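Local coordinates for protein endo-beta-1,2-glucanase (Talaromyces funiculosus, PDB 6IMV) that hydrolyses beta-1,2-glucans as an endo-acting fungal glycoside hydrolase that binds the beta-1,2-linked disaccharide sophorose, at residues A79-S84 and D165-L169; Q86-Y90 and I119-K123. All coordinates share one frame. Residues are numbered along the deposited sequence.

In the fold
Interactions 1 and 2 illustrate how one helix of an (alpha/alpha)6 barrel can serve two neighbours. Helix 80-94 supplies one side of each: its N-terminal turn packs on helix 163-182 in interaction 1, and the next turns face helix 112-133 in interaction 2. The contact centres lie 12 Å apart and are joined directly by a salt bridge between E83 OE1 and K123 NZ (2.8 Å) and by packing of L169 CD1 on V87 CG2 (4.2 Å). Interaction 1 sits at the sugar site, where D165 binds a glucose unit and K82 touches another; in interaction 2 the side chain of Q86 is already about 12 Å from a bound glucose.

Interaction 1. Residues A79-S84 and D165-L169; sequences AASKES and DNGEL. With BGC (beta-D-glucopyranose), chain D.
A80 lies over the start of helix 163-182, its CB 3.4 Å from D165 O and 3.7 Å from L169 CD2. So small a side chain suits helices 80-84 and 165-169, whose axes approach to 7.3 Å and run nearly parallel, crossing at 22°. A79 is the N-cap residue, its O accepting E83 N at 3.1 Å. S81 CA lies 4.4 Å from D165 CA, and S84 CA 4.2 Å from L169 CA. At the second point S84 CB rests 3.4 Å from E168 O, while S84 OG turns back to S81 O (2.6 Å). S81, chi1 p, donates from OG to D165 OD2 (2.7 Å) and receives K82 NZ at OG (3.0 Å); K82 NZ also salt-bridges D434. D165, chi1 m, takes BGC O4 on OD1 (2.6 Å) and BGC O3 on OD2 (2.8 Å), a bidentate grip on two adjacent hydroxyls typical of carbohydrate-binding sites in glycoside hydrolases, here formed where two helices of the barrel begin.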
loop_
_atom_site.group_PDB
_atom_site.type_symbol
_atom_site.label_atom_id
_atom_site.label_comp_id
_atom_site.label_asym_id
_atom_site.label_seq_id
_atom_site.Cartn_x
_atom_site.Cartn_y
_atom_site.Cartn_z
ATOM N N ALA A 79 -0.314 11.035 3.936
ATOM C CA ALA A 79 0.064 11.240 2.551
ATOM C C ALA A 79 -0.913 10.488 1.653
ATOM O O ALA A 79 -1.704 9.677 2.148
ATOM C CB ALA A 79 1.489 10.784 2.335
ATOM N N ALA A 80 -0.827 10.744 0.343
ATOM C CA ALA A 80 -1.750 10.190 -0.651
ATOM C C ALA A 80 -1.642 8.658 -0.703
ATOM O O ALA A 80 -2.590 7.983 -1.084
ATOM C CB ALA A 80 -1.498 10.830 -1.995
ATOM N N SER A 81 -0.493 8.123 -0.282
ATOM C CA SER A 81 -0.234 6.684 -0.202
ATOM C C SER A 81 -1.147 6.011 0.840
ATOM O O SER A 81 -1.711 4.938 0.578
ATOM C CB SER A 81 1.227 6.443 0.095
ATOM O OG SER A 81 1.690 7.355 1.086
ATOM N N LYS A 82 -1.321 6.639 2.008
ATOM C CA LYS A 82 -2.224 6.097 3.048
ATOM C C LYS A 82 -3.684 6.341 2.636
ATOM O O LYS A 82 -4.547 5.499 2.834
ATOM C CB LYS A 82 -1.936 6.710 4.425
ATOM C CG LYS A 82 -0.506 6.517 4.921
ATOM C CD LYS A 82 0.436 7.643 4.548
ATOM C CE LYS A 82 1.894 7.254 4.676
ATOM N NZ LYS A 82 2.237 6.125 3.774
ATOM N N GLU A 83 -3.947 7.500 2.037
ATOM C CA GLU A 83 -5.247 7.796 1.436
ATOM C C GLU A 83 -5.670 6.674 0.478
ATOM O O GLU A 83 -6.816 6.284 0.473
ATOM C CB GLU A 83 -5.202 9.130 0.698
ATOM C CG GLU A 83 -5.054 10.326 1.614
ATOM C CD GLU A 83 -6.274 10.641 2.457
ATOM O OE1 GLU A 83 -7.314 11.018 1.873
ATOM O OE2 GLU A 83 -6.179 10.512 3.699
ATOM N N SER A 84 -4.725 6.163 -0.315
ATOM C CA SER A 84 -4.995 5.122 -1.308
ATOM C C SER A 84 -5.490 3.841 -0.622
ATOM O O SER A 84 -6.404 3.196 -1.137
ATOM C CB SER A 84 -3.791 4.881 -2.211
ATOM O OG SER A 84 -2.861 4.009 -1.604
ATOM N N ASP A 165 3.120 8.620 -4.415
ATOM C CA ASP A 165 1.991 8.535 -3.500
ATOM C C ASP A 165 0.701 8.901 -4.240
ATOM O O ASP A 165 -0.347 8.317 -3.991
ATOM C CB ASP A 165 2.175 9.450 -2.290
ATOM C CG ASP A 165 3.487 9.240 -1.571
ATOM O OD1 ASP A 165 4.520 9.589 -2.160
ATOM O OD2 ASP A 165 3.460 8.730 -0.440
ATOM N N ASN A 166 0.795 9.899 -5.127
ATOM C CA ASN A 166 -0.360 10.403 -5.859
ATOM C C ASN A 166 -0.823 9.362 -6.887
ATOM O O ASN A 166 -2.030 9.179 -7.085
ATOM C CB ASN A 166 -0.082 11.793 -6.447
ATOM C CG ASN A 166 -0.249 12.866 -5.386
ATOM O OD1 ASN A 166 -1.371 13.221 -5.036
ATOM N ND2 ASN A 166 0.855 13.338 -4.817
ATOM N N GLY A 167 0.130 8.663 -7.511
ATOM C CA GLY A 167 -0.208 7.572 -8.437
ATOM C C GLY A 167 -1.087 6.527 -7.771
ATOM O O GLY A 167 -2.085 6.060 -8.348
ATOM N N GLU A 168 -0.728 6.180 -6.532
ATOM C CA GLU A 168 -1.475 5.205 -5.727
ATOM C C GLU A 168 -2.897 5.715 -5.459
ATOM O O GLU A 168 -3.857 4.969 -5.643
ATOM C CB GLU A 168 -0.733 4.891 -4.428
ATOM C CG GLU A 168 0.593 4.187 -4.661
ATOM C CD GLU A 168 1.486 4.026 -3.442
ATOM O OE1 GLU A 168 1.314 4.786 -2.480
ATOM O OE2 GLU A 168 2.348 3.141 -3.464
ATOM N N LEU A 169 -3.026 6.975 -5.038
ATOM C CA LEU A 169 -4.324 7.546 -4.699
ATOM C C LEU A 169 -5.243 7.588 -5.928
ATOM O O LEU A 169 -6.438 7.290 -5.828
ATOM C CB LEU A 169 -4.123 8.947 -4.118
ATOM C CG LEU A 169 -5.397 9.735 -3.802
ATOM C CD1 LEU A 169 -6.346 8.952 -2.909
ATOM C CD2 LEU A 169 -5.043 11.064 -3.162
HETATM C C2 BGC D . 7.873 6.874 -0.494
HETATM C C3 BGC D . 6.832 7.986 -0.545
HETATM C C4 BGC D . 7.519 9.347 -0.544
HETATM C C5 BGC D . 8.500 9.394 -1.715
HETATM C C6 BGC D . 9.294 10.675 -1.844
HETATM C C1 BGC D . 8.871 7.052 -1.626
HETATM O O2 BGC D . 7.251 5.611 -0.691
HETATM O O3 BGC D . 5.943 7.915 0.565
HETATM O O4 BGC D . 6.542 10.366 -0.686
HETATM O O5 BGC D . 9.450 8.344 -1.594
HETATM O O6 BGC D . 10.036 10.876 -0.663
#

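Interaction 2. Residues Q86-Y90 and I119-K123; sequences QVMLY and IMDTK
In an (alpha/alpha)6 barrel, inner and outer helices alternate and run in roughly opposite directions; helices 80-94 and 112-133, separated by the short helix 98-104, are consistent with such an inner-outer pair. The axes of their segments 86-90 and 119-123 come no closer than 11.7 Å, antiparallel in sense, with a signed crossing angle of -142°, and the nearest CA atoms are those of V87 and M120, 7.8 Å apart. Long side chains therefore span the gap. Y90, with chi1 m, is the residue most buried by the contact: its CD2 lies 3.6 Å from M120 CG, its CE2 3.6 Å from I119 CG2, and its OH 3.3 Å from I119 CD1. M120 folds back with all three chi angles m, bringing SD to 5.1 Å from the centroid of the Y90 ring, at the ring edge, in a Met-aromatic contact. M120 SD also packs 3.8 Å from V87 CG2, and F176 of helix 163-182 touches both M120 and V87. K123 closes the other end. Its chain is extended through chi2 and then bends (chi3 and chi4 both m), placing the ammonium where it hydrogen-bonds Q86 and forms a salt bridge with E83, with G56 O as a further acceptor. The main polar partner of Y90 OH is H45, outside the two segments. Q86, extended with chi1 and chi2 t, links the polar ends: NE2 donates to Y90 OH at 2.9 Å, while OE1 accepts K123 NZ at 2.7 Å.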
loop_
_atom_site.group_PDB
_atom_site.type_symbol
_atom_site.label_atom_id
_atom_site.label_comp_id
_atom_site.label_asym_id
_atom_site.label_seq_id
_atom_site.Cartn_x
_atom_site.Cartn_y
_atom_site.Cartn_z
ATOM N N GLN A 86 -7.064 3.646 2.371
ATOM C CA GLN A 86 -8.363 3.963 2.931
ATOM C C GLN A 86 -9.421 3.955 1.817
ATOM O O GLN A 86 -10.490 3.363 1.963
ATOM C CB GLN A 86 -8.277 5.320 3.631
ATOM C CG GLN A 86 -9.570 5.787 4.278
ATOM C CD GLN A 86 -9.431 7.174 4.857
ATOM O OE1 GLN A 86 -8.531 7.927 4.497
ATOM N NE2 GLN A 86 -10.333 7.525 5.756
ATOM N N VAL A 87 -9.096 4.586 0.687
ATOM C CA VAL A 87 -10.029 4.708 -0.430
ATOM C C VAL A 87 -10.313 3.322 -1.026
ATOM O O VAL A 87 -11.474 3.007 -1.319
ATOM C CB VAL A 87 -9.530 5.730 -1.470
ATOM C CG1 VAL A 87 -10.280 5.627 -2.794
ATOM C CG2 VAL A 87 -9.622 7.147 -0.919
ATOM N N MET A 88 -9.273 2.496 -1.181
ATOM C CA MET A 88 -9.439 1.139 -1.716
ATOM C C MET A 88 -10.395 0.340 -0.820
ATOM O O MET A 88 -11.276 -0.366 -1.318
ATOM C CB MET A 88 -8.091 0.412 -1.827
ATOM C CG MET A 88 -7.299 0.806 -3.048
ATOM S SD MET A 88 -5.803 -0.196 -3.281
ATOM C CE MET A 88 -4.684 0.624 -2.160
ATOM N N LEU A 89 -10.221 0.449 0.503
ATOM C CA LEU A 89 -11.100 -0.223 1.469
ATOM C C LEU A 89 -12.542 0.255 1.245
ATOM O O LEU A 89 -13.468 -0.558 1.211
ATOM C CB LEU A 89 -10.610 0.090 2.883
ATOM C CG LEU A 89 -11.312 -0.572 4.067
ATOM C CD1 LEU A 89 -12.545 0.196 4.492
ATOM C CD2 LEU A 89 -11.654 -2.027 3.823
ATOM N N TYR A 90 -12.713 1.577 1.100
ATOM C CA TYR A 90 -14.031 2.182 0.928
ATOM C C TYR A 90 -14.671 1.769 -0.405
ATOM O O TYR A 90 -15.898 1.702 -0.486
ATOM C CB TYR A 90 -13.966 3.706 1.055
ATOM C CG TYR A 90 -13.624 4.233 2.424
ATOM C CD1 TYR A 90 -13.796 3.480 3.575
ATOM C CD2 TYR A 90 -13.126 5.515 2.563
ATOM C CE1 TYR A 90 -13.461 3.989 4.820
ATOM C CE2 TYR A 90 -12.795 6.040 3.800
ATOM C CZ TYR A 90 -12.971 5.279 4.937
ATOM O OH TYR A 90 -12.631 5.804 6.143
ATOM N N ILE A 119 -17.775 9.202 4.805
ATOM C CA ILE A 119 -16.398 9.627 5.029
ATOM C C ILE A 119 -15.818 10.183 3.716
ATOM O O ILE A 119 -15.114 11.190 3.720
ATOM C CB ILE A 119 -15.539 8.493 5.630
ATOM C CG1 ILE A 119 -16.024 8.099 7.029
ATOM C CG2 ILE A 119 -14.073 8.898 5.653
ATOM C CD1 ILE A 119 -15.517 6.756 7.517
ATOM N N MET A 120 -16.126 9.535 2.590
ATOM C CA MET A 120 -15.579 9.952 1.293
ATOM C C MET A 120 -16.155 11.315 0.874
ATOM O O MET A 120 -15.484 12.085 0.192
ATOM C CB MET A 120 -15.854 8.909 0.211
ATOM C CG MET A 120 -14.929 7.710 0.292
ATOM S SD MET A 120 -13.210 8.161 -0.050
ATOM C CE MET A 120 -13.221 8.275 -1.839
ATOM N N ASP A 121 -17.381 11.615 1.319
ATOM C CA ASP A 121 -18.003 12.908 1.084
ATOM C C ASP A 121 -17.256 13.981 1.880
ATOM O O ASP A 121 -16.823 14.985 1.331
ATOM C CB ASP A 121 -19.493 12.866 1.427
ATOM C CG ASP A 121 -20.220 14.144 1.036
ATOM O OD1 ASP A 121 -19.711 15.211 1.359
ATOM O OD2 ASP A 121 -21.270 14.057 0.385
ATOM N N THR A 122 -17.096 13.744 3.183
ATOM C CA THR A 122 -16.344 14.649 4.060
ATOM C C THR A 122 -14.923 14.839 3.514
ATOM O O THR A 122 -14.431 15.962 3.456
ATOM C CB THR A 122 -16.301 14.127 5.502
ATOM O OG1 THR A 122 -17.644 13.880 5.910
ATOM C CG2 THR A 122 -15.653 15.088 6.468
ATOM N N LYS A 123 -14.286 13.730 3.114
ATOM C CA LYS A 123 -12.893 13.735 2.628
ATOM C C LYS A 123 -12.773 14.645 1.405
ATOM O O LYS A 123 -11.863 15.468 1.359
ATOM C CB LYS A 123 -12.418 12.320 2.282
ATOM C CG LYS A 123 -11.021 12.227 1.676
ATOM C CD LYS A 123 -10.671 10.841 1.162
ATOM C CE LYS A 123 -10.550 9.792 2.250
ATOM N NZ LYS A 123 -9.544 10.153 3.271
#